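Local structure of PrgZ (Enterococcus faecalis, 4FAJ) at residues A[84-89]-A[253-258]; A[211-216]-A[234-239]; A[384-389]-A[520-525]; A[433-436]-A[441-444]. The protein acts as a membrane-anchored, extracellular substrate-binding receptor for a peptide pheromone and probably hands peptide on for transport across the membrane. All coordinates share one frame; numbering follows the deposited sequence.

Contact 1: residues A[84-89]-A[253-258]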
loop_
_atom_site.group_PDB
_atom_site.type_symbol
_atom_site.label_atom_id
_atom_site.label_comp_id
_atom_site.label_asym_id
_atom_site.label_seq_id
_atom_site.Cartn_x
_atom_site.Cartn_y
_atom_site.Cartn_z
ATOM N N ILE A 84 1.331 7.950 -1.862
ATOM C CA ILE A 84 2.612 7.320 -2.174
ATOM C C ILE A 84 3.006 7.501 -3.642
ATOM O O ILE A 84 4.162 7.810 -3.926
ATOM C CB ILE A 84 2.627 5.856 -1.724
ATOM C CG1 ILE A 84 2.794 5.810 -0.203
ATOM C CG2 ILE A 84 3.745 5.078 -2.413
ATOM C CD1 ILE A 84 2.604 4.422 0.391
ATOM N N THR A 85 2.062 7.333 -4.569
ATOM C CA THR A 85 2.312 7.697 -5.966
ATOM C C THR A 85 2.733 9.171 -6.154
ATOM O O THR A 85 3.670 9.469 -6.915
ATOM C CB THR A 85 1.090 7.377 -6.859
ATOM O OG1 THR A 85 0.971 5.951 -6.996
ATOM C CG2 THR A 85 1.248 8.009 -8.260
ATOM N N LEU A 86 2.069 10.095 -5.459
ATOM C CA LEU A 86 2.467 11.496 -5.559
ATOM C C LEU A 86 3.898 11.677 -5.048
ATOM O O LEU A 86 4.730 12.298 -5.712
ATOM C CB LEU A 86 1.537 12.402 -4.772
ATOM C CG LEU A 86 1.968 13.870 -4.698
ATOM C CD1 LEU A 86 2.072 14.484 -6.087
ATOM C CD2 LEU A 86 0.968 14.629 -3.815
ATOM N N LEU A 87 4.180 11.127 -3.874
ATOM C CA LEU A 87 5.516 11.260 -3.275
ATOM C C LEU A 87 6.594 10.582 -4.133
ATOM O O LEU A 87 7.716 11.096 -4.234
ATOM C CB LEU A 87 5.545 10.738 -1.823
ATOM C CG LEU A 87 4.910 11.617 -0.745
ATOM C CD1 LEU A 87 5.002 10.933 0.645
ATOM C CD2 LEU A 87 5.515 13.003 -0.683
ATOM N N ALA A 88 6.266 9.458 -4.776
ATOM C CA ALA A 88 7.217 8.795 -5.680
ATOM C C ALA A 88 7.585 9.677 -6.883
ATOM O O ALA A 88 8.627 9.483 -7.505
ATOM C CB ALA A 88 6.675 7.434 -6.143
ATOM N N ASN A 89 6.749 10.673 -7.166
ATOM C CA ASN A 89 6.932 11.567 -8.316
ATOM C C ASN A 89 7.388 13.009 -7.988
ATOM O O ASN A 89 8.046 13.651 -8.827
ATOM C CB ASN A 89 5.658 11.562 -9.150
ATOM C CG ASN A 89 5.489 10.276 -9.919
ATOM O OD1 ASN A 89 6.139 10.072 -10.944
ATOM N ND2 ASN A 89 4.613 9.398 -9.439
ATOM N N TRP A 253 -5.068 18.171 -8.238
ATOM C CA TRP A 253 -3.752 18.742 -7.981
ATOM C C TRP A 253 -2.887 18.719 -9.234
ATOM O O TRP A 253 -3.186 18.010 -10.213
ATOM C CB TRP A 253 -3.059 18.067 -6.785
ATOM C CG TRP A 253 -2.907 16.598 -6.889
ATOM C CD1 TRP A 253 -1.822 15.918 -7.354
ATOM C CD2 TRP A 253 -3.861 15.612 -6.499
ATOM N NE1 TRP A 253 -2.043 14.567 -7.289
ATOM C CE2 TRP A 253 -3.293 14.351 -6.776
ATOM C CE3 TRP A 253 -5.148 15.669 -5.952
ATOM C CZ2 TRP A 253 -3.961 13.159 -6.509
ATOM C CZ3 TRP A 253 -5.817 14.483 -5.704
ATOM C CH2 TRP A 253 -5.221 13.247 -5.972
ATOM N N THR A 254 -1.823 19.513 -9.209
ATOM C CA THR A 254 -0.898 19.632 -10.338
ATOM C C THR A 254 0.554 19.541 -9.864
ATOM O O THR A 254 0.918 20.113 -8.827
ATOM C CB THR A 254 -1.085 20.990 -11.088
ATOM O OG1 THR A 254 -2.416 21.081 -11.631
ATOM C CG2 THR A 254 -0.054 21.132 -12.215
ATOM N N ILE A 255 1.374 18.805 -10.618
ATOM C CA ILE A 255 2.818 18.774 -10.395
ATOM C C ILE A 255 3.497 19.296 -11.653
ATOM O O ILE A 255 2.973 19.146 -12.754
ATOM C CB ILE A 255 3.343 17.350 -10.010
ATOM C CG1 ILE A 255 3.259 16.387 -11.210
ATOM C CG2 ILE A 255 2.554 16.812 -8.808
ATOM C CD1 ILE A 255 3.613 14.897 -10.896
ATOM N N SER A 256 4.665 19.911 -11.479
ATOM C CA SER A 256 5.365 20.567 -12.578
ATOM C C SER A 256 6.844 20.194 -12.544
ATOM O O SER A 256 7.402 19.955 -11.473
ATOM C CB SER A 256 5.210 22.084 -12.458
ATOM O OG SER A 256 3.846 22.458 -12.506
ATOM N N LYS A 257 7.487 20.175 -13.705
ATOM C CA LYS A 257 8.885 19.771 -13.773
ATOM C C LYS A 257 9.764 20.559 -12.798
ATOM O O LYS A 257 9.712 21.782 -12.757
ATOM C CB LYS A 257 9.440 19.916 -15.195
ATOM C CG LYS A 257 10.904 19.480 -15.296
ATOM C CD LYS A 257 11.409 19.481 -16.735
ATOM C CE LYS A 257 12.930 19.466 -16.771
ATOM N NZ LYS A 257 13.474 18.962 -18.067
ATOM N N ASN A 258 10.562 19.826 -12.022
ATOM C CA ASN A 258 11.526 20.385 -11.077
ATOM C C ASN A 258 12.875 20.589 -11.768
ATOM O O ASN A 258 13.630 19.638 -11.964
ATOM C CB ASN A 258 11.698 19.425 -9.891
ATOM C CG ASN A 258 12.759 19.878 -8.902
ATOM O OD1 ASN A 258 13.294 20.990 -8.985
ATOM N ND2 ASN A 258 13.047 19.022 -7.937
#
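Apolar packing of a helix on a sheet joins L86, on helix 81-90, to W253 and I255, on strand 252-257, in the buried interior of PrgZ. The two short segments run nearly parallel, 18° apart, with their axes 10.8 Å from each other at closest approach. L86 carries most of the contact with one methyl. Its CD1 rests 3.6 Å from CG2 of I255, the two side chains lying antiparallel alongside each other, and the same methyl reaches the pyrrole part of W253 at an oblique angle, 4.3 Å from NE1. With CG anti to the backbone N (chi1 174°), CD1 of L86 comes to lie against I255. One turn further on, I255 CD1 approaches CB of N89 at 4.3 Å. N89 touches the strand through this CB, while its amide is bonded to other residues: ND2 donates to T85 O at 2.7 Å with an N-H...O angle of 157° and also to Y555 O, and OD1 accepts from Y557 N. These bonds fix the rotation of a buried amide. W253 also meets the ring of F274, the planes nearly parallel. I84 of the same helix packs on an apolar side chain of the bound peptide, consistent with a helix packed on a sheet and bordering the peptide site, as in solute-binding proteins.

Contact 2: residues A[211-216]-A[234-239]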
loop_
_atom_site.group_PDB
_atom_site.type_symbol
_atom_site.label_atom_id
_atom_site.label_comp_id
_atom_site.label_asym_id
_atom_site.label_seq_id
_atom_site.Cartn_x
_atom_site.Cartn_y
_atom_site.Cartn_z
ATOM N N TYR A 211 11.371 5.445 3.395
ATOM C CA TYR A 211 12.816 5.663 3.525
ATOM C C TYR A 211 13.342 6.931 2.807
ATOM O O TYR A 211 14.549 7.186 2.798
ATOM C CB TYR A 211 13.573 4.414 3.014
ATOM C CG TYR A 211 13.681 3.280 4.011
ATOM C CD1 TYR A 211 12.642 2.373 4.193
ATOM C CD2 TYR A 211 14.840 3.105 4.761
ATOM C CE1 TYR A 211 12.761 1.324 5.096
ATOM C CE2 TYR A 211 14.965 2.070 5.655
ATOM C CZ TYR A 211 13.930 1.178 5.816
ATOM O OH TYR A 211 14.094 0.162 6.707
ATOM N N TYR A 212 12.453 7.737 2.230
ATOM C CA TYR A 212 12.880 8.988 1.582
ATOM C C TYR A 212 13.503 9.934 2.615
ATOM O O TYR A 212 13.179 9.874 3.823
ATOM C CB TYR A 212 11.706 9.680 0.853
ATOM C CG TYR A 212 11.296 9.066 -0.487
ATOM C CD1 TYR A 212 11.762 7.811 -0.901
ATOM C CD2 TYR A 212 10.402 9.730 -1.327
ATOM C CE1 TYR A 212 11.355 7.251 -2.126
ATOM C CE2 TYR A 212 9.986 9.166 -2.558
ATOM C CZ TYR A 212 10.468 7.934 -2.947
ATOM O OH TYR A 212 10.059 7.389 -4.163
ATOM N N PRO A 213 14.443 10.783 2.165
ATOM C CA PRO A 213 14.937 11.802 3.078
ATOM C C PRO A 213 13.908 12.920 3.244
ATOM O O PRO A 213 13.009 13.068 2.415
ATOM C CB PRO A 213 16.175 12.340 2.363
ATOM C CG PRO A 213 15.855 12.179 0.889
ATOM C CD PRO A 213 14.941 10.974 0.790
ATOM N N VAL A 214 14.047 13.682 4.314
ATOM C CA VAL A 214 13.404 14.980 4.417
ATOM C C VAL A 214 14.488 15.971 4.755
ATOM O O VAL A 214 15.503 15.603 5.362
ATOM C CB VAL A 214 12.273 15.013 5.477
ATOM C CG1 VAL A 214 11.057 14.227 4.970
ATOM C CG2 VAL A 214 12.764 14.494 6.808
ATOM N N GLN A 215 14.285 17.222 4.360
ATOM C CA GLN A 215 15.312 18.247 4.509
ATOM C C GLN A 215 15.369 18.724 5.955
ATOM O O GLN A 215 14.361 19.149 6.506
ATOM C CB GLN A 215 15.029 19.428 3.586
ATOM C CG GLN A 215 16.200 20.392 3.454
ATOM C CD GLN A 215 15.778 21.762 2.989
ATOM O OE1 GLN A 215 14.908 22.390 3.589
ATOM N NE2 GLN A 215 16.398 22.241 1.919
ATOM N N GLN A 216 16.547 18.647 6.569
ATOM C CA GLN A 216 16.688 19.041 7.970
ATOM C C GLN A 216 16.215 20.474 8.230
ATOM O O GLN A 216 15.533 20.724 9.220
ATOM C CB GLN A 216 18.132 18.882 8.439
ATOM C CG GLN A 216 18.557 17.463 8.725
ATOM C CD GLN A 216 20.048 17.365 8.937
ATOM O OE1 GLN A 216 20.820 17.308 7.975
ATOM N NE2 GLN A 216 20.470 17.368 10.194
ATOM N N VAL A 234 9.497 20.468 1.568
ATOM C CA VAL A 234 10.579 20.709 0.624
ATOM C C VAL A 234 10.886 19.359 -0.016
ATOM O O VAL A 234 11.210 18.389 0.678
ATOM C CB VAL A 234 11.842 21.284 1.304
ATOM C CG1 VAL A 234 13.029 21.289 0.338
ATOM C CG2 VAL A 234 11.577 22.706 1.791
ATOM N N THR A 235 10.750 19.291 -1.332
ATOM C CA THR A 235 10.835 18.024 -2.050
ATOM C C THR A 235 12.072 17.975 -2.945
ATOM O O THR A 235 12.827 18.943 -3.019
ATOM C CB THR A 235 9.562 17.786 -2.865
ATOM O OG1 THR A 235 9.445 18.789 -3.879
ATOM C CG2 THR A 235 8.338 17.804 -1.947
ATOM N N ASN A 236 12.294 16.837 -3.595
ATOM C CA ASN A 236 13.550 16.617 -4.322
ATOM C C ASN A 236 13.445 15.748 -5.566
ATOM O O ASN A 236 14.461 15.204 -6.023
ATOM C CB ASN A 236 14.560 15.960 -3.376
ATOM C CG ASN A 236 14.114 14.576 -2.926
ATOM O OD1 ASN A 236 12.917 14.277 -2.896
ATOM N ND2 ASN A 236 15.075 13.722 -2.576
ATOM N N GLY A 237 12.240 15.610 -6.118
ATOM C CA GLY A 237 11.983 14.657 -7.187
ATOM C C GLY A 237 11.899 15.243 -8.580
ATOM O O GLY A 237 12.241 16.394 -8.809
ATOM N N ALA A 238 11.440 14.417 -9.509
ATOM C CA ALA A 238 11.326 14.787 -10.917
ATOM C C ALA A 238 10.395 15.977 -11.127
ATOM O O ALA A 238 10.601 16.786 -12.038
ATOM C CB ALA A 238 10.841 13.588 -11.723
ATOM N N PHE A 239 9.374 16.069 -10.281
ATOM C CA PHE A 239 8.398 17.143 -10.338
ATOM C C PHE A 239 8.278 17.837 -8.995
ATOM O O PHE A 239 8.647 17.275 -7.975
ATOM C CB PHE A 239 7.045 16.570 -10.763
ATOM C CG PHE A 239 7.104 15.825 -12.050
ATOM C CD1 PHE A 239 6.953 16.492 -13.259
ATOM C CD2 PHE A 239 7.327 14.451 -12.063
ATOM C CE1 PHE A 239 7.024 15.802 -14.466
ATOM C CE2 PHE A 239 7.394 13.765 -13.254
ATOM C CZ PHE A 239 7.246 14.446 -14.465
HETATM O O HOH W 1 11.860 17.844 3.125
#
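Q215 lays one face of its side-chain amide over the isopropyl group of V234. The CG1 methyl of V234 sits almost squarely above the plane, 3.8 Å from Q215 CD and equally far from NE2, and CG2 of V234 lies on the same side, 3.8 Å from Q215 OE1. A chi1 of 170° puts CG1 of V234 anti to its own backbone N and CG2 beside that N, the two methyls that touch the amide. The glutamine is extended (chi1 -167°, chi2 -159°), which carries the flat group across to the valine. Its polar atoms are used by other partners: NE2 donates to D133 OD2, and OE1 accepts a weak bond from A218 N, making Q215 the N-cap of helix 216-222. Beside the side chains, a water bridges the two backbones, accepting from Q215 N at 2.8 Å and donating to V234 O at 2.6 Å. The second point of touch is P213, whose CG lies 3.9 Å from ND2 of N236, above the asparagine amide plane and tilted from its normal. N236 OD1 takes the backbone N-H of E92, so this amide too is anchored away from the proline. The contact joins the loop before helix 216-222 to the loop after it. Chemically, the polar atoms of both amides are bonded to other residues, and Q215 presents its face to the carbon of V234; the direct touch is van der Waals, and the water supplies the polar link between the loops.

Contact 3: residues A[384-389]-A[520-525]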
loop_
_atom_site.group_PDB
_atom_site.type_symbol
_atom_site.label_atom_id
_atom_site.label_comp_id
_atom_site.label_asym_id
_atom_site.label_seq_id
_atom_site.Cartn_x
_atom_site.Cartn_y
_atom_site.Cartn_z
ATOM N N GLU A 384 -1.359 -22.469 -3.346
ATOM C CA GLU A 384 -2.354 -23.322 -2.700
ATOM C C GLU A 384 -3.679 -22.587 -2.617
ATOM O O GLU A 384 -3.712 -21.392 -2.319
ATOM C CB GLU A 384 -1.902 -23.690 -1.284
ATOM C CG GLU A 384 -0.775 -24.682 -1.226
ATOM C CD GLU A 384 -0.403 -25.049 0.195
ATOM O OE1 GLU A 384 -1.295 -25.476 0.955
ATOM O OE2 GLU A 384 0.786 -24.929 0.554
ATOM N N LYS A 385 -4.774 -23.296 -2.885
ATOM C CA LYS A 385 -6.097 -22.725 -2.777
ATOM C C LYS A 385 -6.561 -22.858 -1.316
ATOM O O LYS A 385 -7.213 -23.837 -0.940
ATOM C CB LYS A 385 -7.060 -23.428 -3.740
ATOM C CG LYS A 385 -8.326 -22.639 -4.021
ATOM C CD LYS A 385 -9.227 -23.408 -4.964
ATOM C CE LYS A 385 -10.171 -22.496 -5.722
ATOM N NZ LYS A 385 -10.872 -23.256 -6.804
ATOM N N LEU A 386 -6.228 -21.858 -0.507
ATOM C CA LEU A 386 -6.422 -21.919 0.954
ATOM C C LEU A 386 -7.782 -21.402 1.428
ATOM O O LEU A 386 -8.176 -21.661 2.566
ATOM C CB LEU A 386 -5.299 -21.156 1.661
ATOM C CG LEU A 386 -3.869 -21.700 1.520
ATOM C CD1 LEU A 386 -2.895 -20.734 2.179
ATOM C CD2 LEU A 386 -3.718 -23.106 2.114
ATOM N N VAL A 387 -8.471 -20.646 0.571
ATOM C CA VAL A 387 -9.828 -20.199 0.838
ATOM C C VAL A 387 -10.678 -20.484 -0.385
ATOM O O VAL A 387 -10.185 -20.413 -1.515
ATOM C CB VAL A 387 -9.900 -18.688 1.195
ATOM C CG1 VAL A 387 -9.172 -18.413 2.510
ATOM C CG2 VAL A 387 -9.331 -17.812 0.082
ATOM N N GLU A 388 -11.940 -20.828 -0.157
ATOM C CA GLU A 388 -12.873 -21.066 -1.255
ATOM C C GLU A 388 -14.312 -21.058 -0.758
ATOM O O GLU A 388 -14.614 -21.652 0.287
ATOM C CB GLU A 388 -12.596 -22.413 -1.926
ATOM C CG GLU A 388 -13.369 -22.613 -3.234
ATOM C CD GLU A 388 -12.999 -23.901 -3.946
ATOM O OE1 GLU A 388 -12.871 -24.942 -3.269
ATOM O OE2 GLU A 388 -12.830 -23.868 -5.191
ATOM N N PHE A 389 -15.174 -20.393 -1.526
ATOM C CA PHE A 389 -16.621 -20.421 -1.344
ATOM C C PHE A 389 -17.160 -21.824 -1.088
ATOM O O PHE A 389 -16.890 -22.751 -1.846
ATOM C CB PHE A 389 -17.295 -19.842 -2.594
ATOM C CG PHE A 389 -18.795 -19.727 -2.501
ATOM C CD1 PHE A 389 -19.398 -19.072 -1.442
ATOM C CD2 PHE A 389 -19.606 -20.232 -3.521
ATOM C CE1 PHE A 389 -20.794 -18.954 -1.375
ATOM C CE2 PHE A 389 -20.985 -20.115 -3.462
ATOM C CZ PHE A 389 -21.582 -19.474 -2.393
ATOM N N LEU A 520 -1.724 -20.698 9.354
ATOM C CA LEU A 520 -2.200 -20.462 10.718
ATOM C C LEU A 520 -3.181 -19.259 10.757
ATOM O O LEU A 520 -4.227 -19.312 11.397
ATOM C CB LEU A 520 -1.015 -20.218 11.654
ATOM C CG LEU A 520 -1.282 -20.015 13.141
ATOM C CD1 LEU A 520 -2.158 -21.125 13.701
ATOM C CD2 LEU A 520 0.056 -19.925 13.904
ATOM N N LEU A 521 -2.837 -18.184 10.064
ATOM C CA LEU A 521 -3.722 -17.015 9.975
ATOM C C LEU A 521 -5.080 -17.378 9.361
ATOM O O LEU A 521 -6.134 -16.959 9.842
ATOM C CB LEU A 521 -3.042 -15.920 9.160
ATOM C CG LEU A 521 -3.801 -14.623 8.876
ATOM C CD1 LEU A 521 -4.306 -13.983 10.172
ATOM C CD2 LEU A 521 -2.874 -13.672 8.125
ATOM N N ILE A 522 -5.056 -18.190 8.312
ATOM C CA ILE A 522 -6.294 -18.618 7.644
ATOM C C ILE A 522 -7.078 -19.618 8.503
ATOM O O ILE A 522 -8.317 -19.539 8.594
ATOM C CB ILE A 522 -5.999 -19.173 6.229
ATOM C CG1 ILE A 522 -5.650 -18.002 5.311
ATOM C CG2 ILE A 522 -7.200 -19.961 5.689
ATOM C CD1 ILE A 522 -4.932 -18.374 4.075
ATOM N N ASN A 523 -6.362 -20.511 9.182
ATOM C CA ASN A 523 -7.005 -21.478 10.066
ATOM C C ASN A 523 -7.670 -20.819 11.275
ATOM O O ASN A 523 -8.688 -21.302 11.755
ATOM C CB ASN A 523 -6.001 -22.535 10.525
ATOM C CG ASN A 523 -5.558 -23.437 9.386
ATOM O OD1 ASN A 523 -6.126 -23.393 8.288
ATOM N ND2 ASN A 523 -4.571 -24.271 9.645
ATOM N N ASP A 524 -7.081 -19.726 11.759
ATOM C CA ASP A 524 -7.687 -18.904 12.822
ATOM C C ASP A 524 -8.779 -17.994 12.252
ATOM O O ASP A 524 -9.573 -17.432 13.004
ATOM C CB ASP A 524 -6.634 -17.995 13.479
ATOM C CG ASP A 524 -5.700 -18.724 14.442
ATOM O OD1 ASP A 524 -5.970 -19.882 14.816
ATOM O OD2 ASP A 524 -4.675 -18.105 14.842
ATOM N N MET A 525 -8.793 -17.870 10.922
ATOM C CA MET A 525 -9.490 -16.832 10.138
ATOM C C MET A 525 -9.409 -15.439 10.756
ATOM O O MET A 525 -10.428 -14.825 11.090
ATOM C CB MET A 525 -10.943 -17.211 9.818
ATOM C CG MET A 525 -11.572 -16.370 8.685
ATOM S SD MET A 525 -10.664 -16.286 7.126
ATOM C CE MET A 525 -10.468 -18.001 6.715
#
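The flat group at this interface is the peptide carbonyl of L386: I522 CG2 touches its O at 3.7 Å, approaching the O obliquely, beyond its end and to one side of the peptide plane, and no aromatic ring takes part across the contact. The rest is aliphatic. I522, on helix 510-524, fits against both L386 and V387 of the loop 384-389, crossing each at about a right angle. Its CD1 reaches L386 CD1 at 3.6 Å and L386 CB at 3.7 Å, while its CG2 meets V387 CG1 at 4.0 Å. The first torsion of I522 (chi1 -73°) sets CG1 beside the backbone N and CG2 beside the carbonyl carbon; CD1 goes to the L386 side chain, CG2 to V387 CG1 and the L386 carbonyl O. M525 adds CE, 4.4 Å from V387 CG1, from just past the helix end. A Schellman motif closes the helix there, with G526 N bonded to L521 O, M525 N weakly to I522 O, and M525 at positive phi as C-prime. Within the loop, the E388 carboxylate is met by K385 NZ from above its plane, 44° out of it, in a salt bridge of 2.6 Å to OE2. N343 of helix 336-345 also touches V387 and M525. Dispersion therefore joins the two segments at I522, the E384-K519 salt bridge adds a charged link from the loop to the same helix, and K385-E388 stays within the loop.

Contact 4: residues A[433-436]-A[441-444]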
loop_
_atom_site.group_PDB
_atom_site.type_symbol
_atom_site.label_atom_id
_atom_site.label_comp_id
_atom_site.label_asym_id
_atom_site.label_seq_id
_atom_site.Cartn_x
_atom_site.Cartn_y
_atom_site.Cartn_z
ATOM N N GLN A 433 -24.186 -11.504 0.118
ATOM C CA GLN A 433 -23.568 -12.824 0.320
ATOM C C GLN A 433 -23.615 -13.258 1.779
ATOM O O GLN A 433 -23.952 -14.407 2.083
ATOM C CB GLN A 433 -22.121 -12.807 -0.140
ATOM C CG GLN A 433 -21.982 -12.529 -1.607
ATOM C CD GLN A 433 -22.261 -13.733 -2.450
ATOM O OE1 GLN A 433 -21.669 -14.800 -2.259
ATOM N NE2 GLN A 433 -23.152 -13.573 -3.411
ATOM N N LEU A 434 -23.284 -12.337 2.676
ATOM C CA LEU A 434 -23.269 -12.650 4.092
ATOM C C LEU A 434 -24.699 -12.875 4.598
ATOM O O LEU A 434 -24.972 -13.856 5.286
ATOM C CB LEU A 434 -22.553 -11.553 4.877
ATOM C CG LEU A 434 -21.039 -11.491 4.647
ATOM C CD1 LEU A 434 -20.430 -10.331 5.428
ATOM C CD2 LEU A 434 -20.368 -12.806 5.022
ATOM N N GLN A 435 -25.613 -11.993 4.215
ATOM C CA GLN A 435 -27.023 -12.133 4.608
ATOM C C GLN A 435 -27.649 -13.421 4.066
ATOM O O GLN A 435 -28.459 -14.036 4.744
ATOM C CB GLN A 435 -27.825 -10.880 4.213
ATOM C CG GLN A 435 -27.418 -9.674 5.064
ATOM C CD GLN A 435 -28.181 -8.387 4.784
ATOM O OE1 GLN A 435 -28.109 -7.451 5.572
ATOM N NE2 GLN A 435 -28.888 -8.325 3.665
ATOM N N ASP A 436 -27.226 -13.855 2.879
ATOM C CA ASP A 436 -27.776 -15.069 2.257
ATOM C C ASP A 436 -27.330 -16.386 2.905
ATOM O O ASP A 436 -28.055 -17.384 2.826
ATOM C CB ASP A 436 -27.432 -15.117 0.761
ATOM C CG ASP A 436 -28.237 -16.179 0.005
ATOM O OD1 ASP A 436 -29.480 -16.228 0.173
ATOM O OD2 ASP A 436 -27.631 -16.968 -0.759
ATOM N N LEU A 441 -28.453 -12.701 10.208
ATOM C CA LEU A 441 -27.449 -11.650 10.334
ATOM C C LEU A 441 -27.824 -10.463 9.457
ATOM O O LEU A 441 -28.091 -10.630 8.263
ATOM C CB LEU A 441 -26.073 -12.162 9.916
ATOM C CG LEU A 441 -24.918 -11.154 9.986
ATOM C CD1 LEU A 441 -24.516 -10.880 11.434
ATOM C CD2 LEU A 441 -23.731 -11.666 9.185
ATOM N N LYS A 442 -27.831 -9.269 10.044
ATOM C CA LYS A 442 -27.970 -8.043 9.269
ATOM C C LYS A 442 -26.595 -7.434 9.042
ATOM O O LYS A 442 -25.828 -7.276 9.987
ATOM C CB LYS A 442 -28.874 -7.029 9.990
ATOM C CG LYS A 442 -29.171 -5.784 9.142
ATOM C CD LYS A 442 -30.341 -4.961 9.671
ATOM C CE LYS A 442 -29.955 -4.129 10.887
ATOM N NZ LYS A 442 -31.124 -3.384 11.445
ATOM N N VAL A 443 -26.294 -7.090 7.792
ATOM C CA VAL A 443 -25.080 -6.344 7.468
ATOM C C VAL A 443 -25.442 -4.955 6.939
ATOM O O VAL A 443 -26.194 -4.828 5.977
ATOM C CB VAL A 443 -24.212 -7.089 6.427
ATOM C CG1 VAL A 443 -23.055 -6.213 5.969
ATOM C CG2 VAL A 443 -23.705 -8.408 7.005
ATOM N N THR A 444 -24.924 -3.919 7.594
ATOM C CA THR A 444 -25.088 -2.550 7.120
ATOM C C THR A 444 -23.826 -2.154 6.366
ATOM O O THR A 444 -22.721 -2.543 6.754
ATOM C CB THR A 444 -25.334 -1.573 8.285
ATOM O OG1 THR A 444 -24.267 -1.681 9.239
ATOM C CG2 THR A 444 -26.651 -1.887 8.976
HETATM O O HOH W 2 -29.489 -12.606 6.932
#
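The last turn of helix 421-437 and the start of strand 442-448 come together across a tight connection, with the CA atoms of Q435 and L441 5.8 Å apart. Q435 supplies the polar link. Its side chain is extended beyond CG and runs alongside the incoming strand, so that OE1 accepts the backbone N-H of V443 at 2.9 Å. The bond is nearly straight (168° at the hydrogen) and lies in the carbonyl plane on a lone pair of the amide oxygen. On the way CG passes 3.4 Å from L441 O, a packing contact. OE1 also sits 3.3 Å from V443 O; both are acceptors, and the strand carbonyl is satisfied by Q431 NE2, one turn earlier on the helix. Two glutamines thus serve one strand residue, one for each backbone polar group. A water lies 2.8 Å from both Q435 O and L441 O and can bridge the helix carbonyl to the carbonyl of L441, just before the strand. The apolar half is made by L434. Its CB is 4.0 Å from V443 CG2, its CD1 lies slightly farther from the same methyl, and its CB grazes L441 CD2 at 4.5 Å. V443 holds CG2 beside its backbone N (chi1 172°), facing the helix. L434 also packs on I342 and A345 of helix 336-345, while K442 pairs through its backbone with T411 and L413. Helix 421-437 is the connection of a beta-alpha-beta crossover between the parallel, paired strands 412-418 and 442-448.

Overall arrangement
The four contacts form two pairs on opposite sides of the chain's centre. Contacts 1 and 2 have centres 11 Å apart and touch, N258 ND2 lying 2.9 Å from G237 O in a probable hydrogen bond; contact 2 falls, in sequence, between the two segments of contact 1. Contacts 3 and 4 repeat that order further along: 433-444 lies between 384-389 and 520-525, with centres 21 Å apart and helix 336-345 packing against both. Between the pairs the centres are 39 to 47 Å apart. Their lying on opposite sides is consistent with the two-lobed build of this family of peptide-binding proteins.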